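Local coordinates for GTPase-activating protein BEM3 (Saccharomyces cerevisiae S288C, PDB 6FSF), which stimulates GTP hydrolysis by CDC42 and, less efficiently, RHO1 as a whole protein, of which this fragment is the tandem of PX and PH domains that probably binds phosphoinositides, at residues T18-V23 with I42-G47; G164-D169 with I183-S188. All coordinates share one frame; numbering follows the deposited sequence.

In the fold
Both contacts lie at the surface, one in each half of the PX-PH tandem, with their centres about 35 Å apart and their nearest atoms about 17 Å apart. They share no strand. Contact 1 pairs neighbouring strands of the PX sheet directly, so backbone hydrogen bonds dominate and the side chains of Gln20 and Arg44 cross beside the paired strands. Contact 2 joins strands 160-167 and 179-184 of the PH domain, which are not neighbours: strand 170-174 runs between them. Its segments therefore meet mainly through the residues just beyond the strand ends, with one backbone bond, a leucine pair and an arginine lying over an aspartate CB.

Contact 1: T18-V23 with I42-G47; sequences TIQIEV and IDRKSG
Gln20 and Ile42 form an antiparallel hydrogen-bonded pair, and the backbone carries most of this contact. Gln20 N gives its hydrogen to Ile42 O at 2.7 Å, and Ile42 N returns the bond to Gln20 O at 2.8 Å. Beyond the non-hydrogen-bonded pair Ile19-Asp43, a third bond runs from Arg44 N to Thr18 O at 2.9 Å. Ile42 O also receives a CA-H...O contact from Ile19 CA.

The van der Waals part belongs to Arg44 and Gln20, whose side chains cross at about a right angle. Arg44 starts with CG anti to the backbone N (chi1 178°) but bends at chi2 and chi3, and one face of its guanidinium receives Gln20 CG, 3.5 Å from NH1. The amide and guanidinium planes are only 10° apart, and NH2 is hydrogen-bonded to Gly17 O. Further along, Ile42 CD1 touches CB and OE1 of Glu22.

Polar closure of the turn falls to Asp43, whose OD1 accepts from both Ser46 N and Ser46 OG, an Asx motif that starts on the last strand residue.

Strands 19-29 and 35-43 form a beta hairpin at one side of the PX sheet. Ile19 and Asp43, on one face of the sheet, both touch Met50 of strand 49-55, Ile19 also touching Phe108, while Ile21 and Val23 pack on helix 90-107.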
loop_
_atom_site.group_PDB
_atom_site.type_symbol
_atom_site.label_atom_id
_atom_site.label_comp_id
_atom_site.label_asym_id
_atom_site.label_seq_id
_atom_site.Cartn_x
_atom_site.Cartn_y
_atom_site.Cartn_z
ATOM N N THR A 18 -5.022 -8.734 20.524
ATOM C CA THR A 18 -5.386 -7.384 20.934
ATOM C C THR A 18 -5.025 -6.326 19.899
ATOM O O THR A 18 -5.128 -5.130 20.196
ATOM C CB THR A 18 -4.715 -7.034 22.264
ATOM O OG1 THR A 18 -3.315 -6.804 22.051
ATOM C CG2 THR A 18 -4.887 -8.169 23.263
ATOM N N ILE A 19 -4.602 -6.724 18.702
ATOM C CA ILE A 19 -4.182 -5.768 17.686
ATOM C C ILE A 19 -4.995 -5.980 16.416
ATOM O O ILE A 19 -5.440 -7.092 16.111
ATOM C CB ILE A 19 -2.670 -5.864 17.371
ATOM C CG1 ILE A 19 -2.315 -7.240 16.792
ATOM C CG2 ILE A 19 -1.840 -5.564 18.611
ATOM C CD1 ILE A 19 -0.912 -7.316 16.212
ATOM N N GLN A 20 -5.199 -4.888 15.683
ATOM C CA GLN A 20 -5.705 -4.932 14.322
ATOM C C GLN A 20 -4.594 -4.509 13.372
ATOM O O GLN A 20 -3.702 -3.742 13.744
ATOM C CB GLN A 20 -6.919 -4.018 14.142
ATOM C CG GLN A 20 -7.997 -4.173 15.194
ATOM C CD GLN A 20 -9.044 -3.081 15.101
ATOM O OE1 GLN A 20 -9.311 -2.378 16.075
ATOM N NE2 GLN A 20 -9.638 -2.929 13.923
ATOM N N ILE A 21 -4.652 -5.014 12.143
ATOM C CA ILE A 21 -3.688 -4.651 11.113
ATOM C C ILE A 21 -4.417 -3.926 9.993
ATOM O O ILE A 21 -5.615 -4.127 9.773
ATOM C CB ILE A 21 -2.922 -5.883 10.571
ATOM C CG1 ILE A 21 -3.829 -6.770 9.704
ATOM C CG2 ILE A 21 -2.327 -6.686 11.717
ATOM C CD1 ILE A 21 -3.676 -6.543 8.204
ATOM N N GLU A 22 -3.683 -3.072 9.287
ATOM C CA GLU A 22 -4.205 -2.402 8.100
ATOM C C GLU A 22 -3.052 -2.205 7.129
ATOM O O GLU A 22 -2.127 -1.442 7.412
ATOM C CB GLU A 22 -4.861 -1.069 8.447
ATOM C CG GLU A 22 -5.527 -0.398 7.251
ATOM C CD GLU A 22 -6.136 0.947 7.591
ATOM O OE1 GLU A 22 -6.049 1.362 8.769
ATOM O OE2 GLU A 22 -6.703 1.591 6.682
ATOM N N VAL A 23 -3.106 -2.907 6.001
ATOM C CA VAL A 23 -2.142 -2.697 4.927
ATOM C C VAL A 23 -2.466 -1.354 4.282
ATOM O O VAL A 23 -3.522 -1.193 3.664
ATOM C CB VAL A 23 -2.182 -3.837 3.902
ATOM C CG1 VAL A 23 -1.122 -3.636 2.834
ATOM C CG2 VAL A 23 -1.993 -5.177 4.598
ATOM N N ILE A 42 -2.401 -1.611 15.011
ATOM C CA ILE A 42 -3.356 -0.768 15.720
ATOM C C ILE A 42 -3.824 -1.493 16.975
ATOM O O ILE A 42 -4.171 -2.678 16.922
ATOM C CB ILE A 42 -4.554 -0.404 14.819
ATOM C CG1 ILE A 42 -4.103 0.539 13.702
ATOM C CG2 ILE A 42 -5.679 0.211 15.638
ATOM C CD1 ILE A 42 -4.770 0.273 12.367
ATOM N N ASP A 43 -3.827 -0.781 18.102
ATOM C CA ASP A 43 -4.371 -1.331 19.337
ATOM C C ASP A 43 -5.889 -1.412 19.239
ATOM O O ASP A 43 -6.554 -0.420 18.930
ATOM C CB ASP A 43 -3.956 -0.473 20.535
ATOM C CG ASP A 43 -4.568 -0.956 21.839
ATOM O OD1 ASP A 43 -5.440 -0.250 22.393
ATOM O OD2 ASP A 43 -4.182 -2.046 22.308
ATOM N N ARG A 44 -6.432 -2.601 19.508
ATOM C CA ARG A 44 -7.856 -2.850 19.286
ATOM C C ARG A 44 -8.730 -1.948 20.151
ATOM O O ARG A 44 -9.650 -1.291 19.650
ATOM C CB ARG A 44 -8.172 -4.318 19.566
ATOM C CG ARG A 44 -9.639 -4.686 19.421
ATOM C CD ARG A 44 -9.910 -5.351 18.083
ATOM N NE ARG A 44 -9.134 -6.579 17.933
ATOM C CZ ARG A 44 -9.149 -7.351 16.851
ATOM N NH1 ARG A 44 -9.902 -7.028 15.809
ATOM N NH2 ARG A 44 -8.406 -8.449 16.813
ATOM N N LYS A 45 -8.457 -1.904 21.458
ATOM C CA LYS A 45 -9.351 -1.211 22.383
ATOM C C LYS A 45 -9.265 0.304 22.228
ATOM O O LYS A 45 -10.295 0.989 22.218
ATOM C CB LYS A 45 -9.032 -1.628 23.818
ATOM C CG LYS A 45 -9.238 -3.115 24.090
ATOM C CD LYS A 45 -10.437 -3.347 24.997
ATOM C CE LYS A 45 -10.923 -4.788 24.931
ATOM N NZ LYS A 45 -12.062 -5.027 25.863
ATOM N N SER A 46 -8.052 0.846 22.107
ATOM C CA SER A 46 -7.913 2.288 21.940
ATOM C C SER A 46 -8.205 2.726 20.512
ATOM O O SER A 46 -8.647 3.859 20.291
ATOM C CB SER A 46 -6.508 2.737 22.340
ATOM O OG SER A 46 -5.547 2.291 21.398
ATOM N N GLY A 47 -7.976 1.849 19.537
ATOM C CA GLY A 47 -8.061 2.251 18.148
ATOM C C GLY A 47 -6.938 3.150 17.691
ATOM O O GLY A 47 -7.027 3.724 16.602
#

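Contact 2: G164-D169 with I183-S188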
loop_
_atom_site.group_PDB
_atom_site.type_symbol
_atom_site.label_atom_id
_atom_site.label_comp_id
_atom_site.label_asym_id
_atom_site.label_seq_id
_atom_site.Cartn_x
_atom_site.Cartn_y
_atom_site.Cartn_z
ATOM N N GLY A 164 2.694 12.443 -4.921
ATOM C CA GLY A 164 2.033 13.712 -5.182
ATOM C C GLY A 164 1.954 14.579 -3.940
ATOM O O GLY A 164 1.652 14.097 -2.848
ATOM N N ILE A 165 2.234 15.868 -4.120
ATOM C CA ILE A 165 2.094 16.874 -3.071
ATOM C C ILE A 165 1.235 18.004 -3.619
ATOM O O ILE A 165 1.578 18.609 -4.642
ATOM C CB ILE A 165 3.452 17.419 -2.595
ATOM C CG1 ILE A 165 4.265 16.322 -1.916
ATOM C CG2 ILE A 165 3.247 18.582 -1.633
ATOM C CD1 ILE A 165 3.809 16.004 -0.502
ATOM N N LEU A 166 0.126 18.290 -2.947
ATOM C CA LEU A 166 -0.706 19.434 -3.290
ATOM C C LEU A 166 -0.195 20.649 -2.525
ATOM O O LEU A 166 -0.256 20.688 -1.290
ATOM C CB LEU A 166 -2.175 19.169 -2.967
ATOM C CG LEU A 166 -3.173 20.190 -3.525
ATOM C CD1 LEU A 166 -2.860 20.512 -4.978
ATOM C CD2 LEU A 166 -4.611 19.704 -3.378
ATOM N N ARG A 167 0.324 21.631 -3.256
ATOM C CA ARG A 167 0.860 22.856 -2.674
ATOM C C ARG A 167 -0.016 24.026 -3.098
ATOM O O ARG A 167 -0.091 24.346 -4.291
ATOM C CB ARG A 167 2.308 23.086 -3.107
ATOM C CG ARG A 167 2.896 24.371 -2.559
ATOM C CD ARG A 167 4.322 24.597 -3.051
ATOM N NE ARG A 167 4.929 25.766 -2.401
ATOM C CZ ARG A 167 6.160 26.203 -2.646
ATOM N NH1 ARG A 167 6.624 27.271 -2.010
ATOM N NH2 ARG A 167 6.924 25.565 -3.532
ATOM N N ASP A 168 -0.668 24.661 -2.121
ATOM C CA ASP A 168 -1.639 25.718 -2.379
ATOM C C ASP A 168 -2.708 25.207 -3.341
ATOM O O ASP A 168 -3.580 24.430 -2.942
ATOM C CB ASP A 168 -0.941 26.972 -2.916
ATOM C CG ASP A 168 0.077 27.532 -1.939
ATOM O OD1 ASP A 168 -0.329 28.247 -0.996
ATOM O OD2 ASP A 168 1.284 27.250 -2.099
ATOM N N ASP A 169 -2.648 25.631 -4.602
ATOM C CA ASP A 169 -3.499 25.128 -5.676
ATOM C C ASP A 169 -2.645 24.608 -6.824
ATOM O O ASP A 169 -2.973 24.779 -7.999
ATOM C CB ASP A 169 -4.458 26.210 -6.171
ATOM C CG ASP A 169 -5.810 26.158 -5.491
ATOM O OD1 ASP A 169 -5.917 25.562 -4.396
ATOM O OD2 ASP A 169 -6.772 26.716 -6.056
ATOM N N ILE A 183 1.969 20.851 -11.776
ATOM C CA ILE A 183 0.657 21.035 -12.387
ATOM C C ILE A 183 -0.096 22.184 -11.728
ATOM O O ILE A 183 -0.151 22.287 -10.499
ATOM C CB ILE A 183 -0.165 19.731 -12.324
ATOM C CG1 ILE A 183 0.347 18.778 -13.390
ATOM C CG2 ILE A 183 -1.641 20.003 -12.551
ATOM C CD1 ILE A 183 0.583 19.486 -14.725
ATOM N N LYS A 184 -0.684 23.042 -12.558
ATOM C CA LYS A 184 -1.578 24.099 -12.103
ATOM C C LYS A 184 -3.014 23.589 -12.133
ATOM O O LYS A 184 -3.485 23.116 -13.172
ATOM C CB LYS A 184 -1.442 25.337 -12.988
ATOM C CG LYS A 184 -0.348 26.304 -12.586
ATOM C CD LYS A 184 -0.187 27.365 -13.663
ATOM C CE LYS A 184 0.100 28.737 -13.077
ATOM N NZ LYS A 184 0.174 29.753 -14.163
ATOM N N LEU A 185 -3.710 23.688 -10.997
ATOM C CA LEU A 185 -5.107 23.269 -10.959
ATOM C C LEU A 185 -6.035 24.314 -11.563
ATOM O O LEU A 185 -7.106 23.965 -12.070
ATOM C CB LEU A 185 -5.539 22.964 -9.526
ATOM C CG LEU A 185 -5.397 21.520 -9.037
ATOM C CD1 LEU A 185 -3.937 21.162 -8.799
ATOM C CD2 LEU A 185 -6.224 21.296 -7.779
ATOM N N ARG A 186 -5.651 25.591 -11.515
ATOM C CA ARG A 186 -6.511 26.637 -12.059
ATOM C C ARG A 186 -6.582 26.578 -13.579
ATOM O O ARG A 186 -7.586 26.992 -14.170
ATOM C CB ARG A 186 -6.021 28.010 -11.605
ATOM C CG ARG A 186 -5.976 28.178 -10.098
ATOM C CD ARG A 186 -5.427 29.540 -9.722
ATOM N NE ARG A 186 -4.876 29.547 -8.371
ATOM C CZ ARG A 186 -3.641 29.159 -8.070
ATOM N NH1 ARG A 186 -2.827 28.729 -9.026
ATOM N NH2 ARG A 186 -3.217 29.198 -6.814
ATOM N N GLN A 187 -5.532 26.074 -14.230
ATOM C CA GLN A 187 -5.533 25.952 -15.683
ATOM C C GLN A 187 -6.191 24.665 -16.168
ATOM O O GLN A 187 -6.512 24.556 -17.358
ATOM C CB GLN A 187 -4.101 26.014 -16.224
ATOM C CG GLN A 187 -3.342 27.301 -15.918
ATOM C CD GLN A 187 -3.746 28.448 -16.826
ATOM O OE1 GLN A 187 -4.927 28.785 -16.936
ATOM N NE2 GLN A 187 -2.764 29.051 -17.490
ATOM N N SER A 188 -6.419 23.705 -15.279
ATOM C CA SER A 188 -6.746 22.344 -15.673
ATOM C C SER A 188 -8.205 22.006 -15.384
ATOM O O SER A 188 -8.921 22.730 -14.690
ATOM C CB SER A 188 -5.826 21.343 -14.964
ATOM O OG SER A 188 -5.855 21.537 -13.567
#
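Leu185 and Asp169 meet where two strands of the PH domain have just ended. On the packed side, Leu185 N donates to Asp169 O at 3.3 Å, a long but fairly straight bond with an N-H...O angle of 161°; the donor is tilted 23° from the carbonyl plane. The same oxygen lies against the leucine side chain, 3.5 Å from Leu185 CB and 3.8 Å from its CD1. Leu185 CD1 then reaches CD1 of the buried Leu166 at 4.0 Å, the two side chains crossing at about a right angle. Helix 230-240 adjoins this pair, with Ala239 touching Leu166 and Phe240 touching Leu185, and Leu171 of the intervening strand also meets Leu185.

The solvent side is more polar and less firmly bonded: its groups are close, but no hydrogen bond or salt bridge joins Asp169 to Arg186. Arg186 is extended from CG to NE and lays its guanidinium over Asp169, so that Asp169 CB sits 3.3 Å from NH2, over one face and offset toward the rim. Asp169 OD2 remains 4.1 Å from Arg186 NE, well out of the guanidinium plane, so the attraction is not directed by a hydrogen bond. The opposite charges probably attract, though only through space. After Leu185 the chain turns, and Ser188 OG bonds back to Lys184 O at 2.9 Å.

In the PH fold, two antiparallel sheets pack nearly orthogonally and a C-terminal helix closes one end. While 168-169 join strand 160-167 to strand 170-174, residues 185-187 form the connection that carries the chain from the strands of the first sheet (142-148, 160-167, 170-174 and 179-184) to those of the second (188-193, 206-211 and 221-226), as in PH domains.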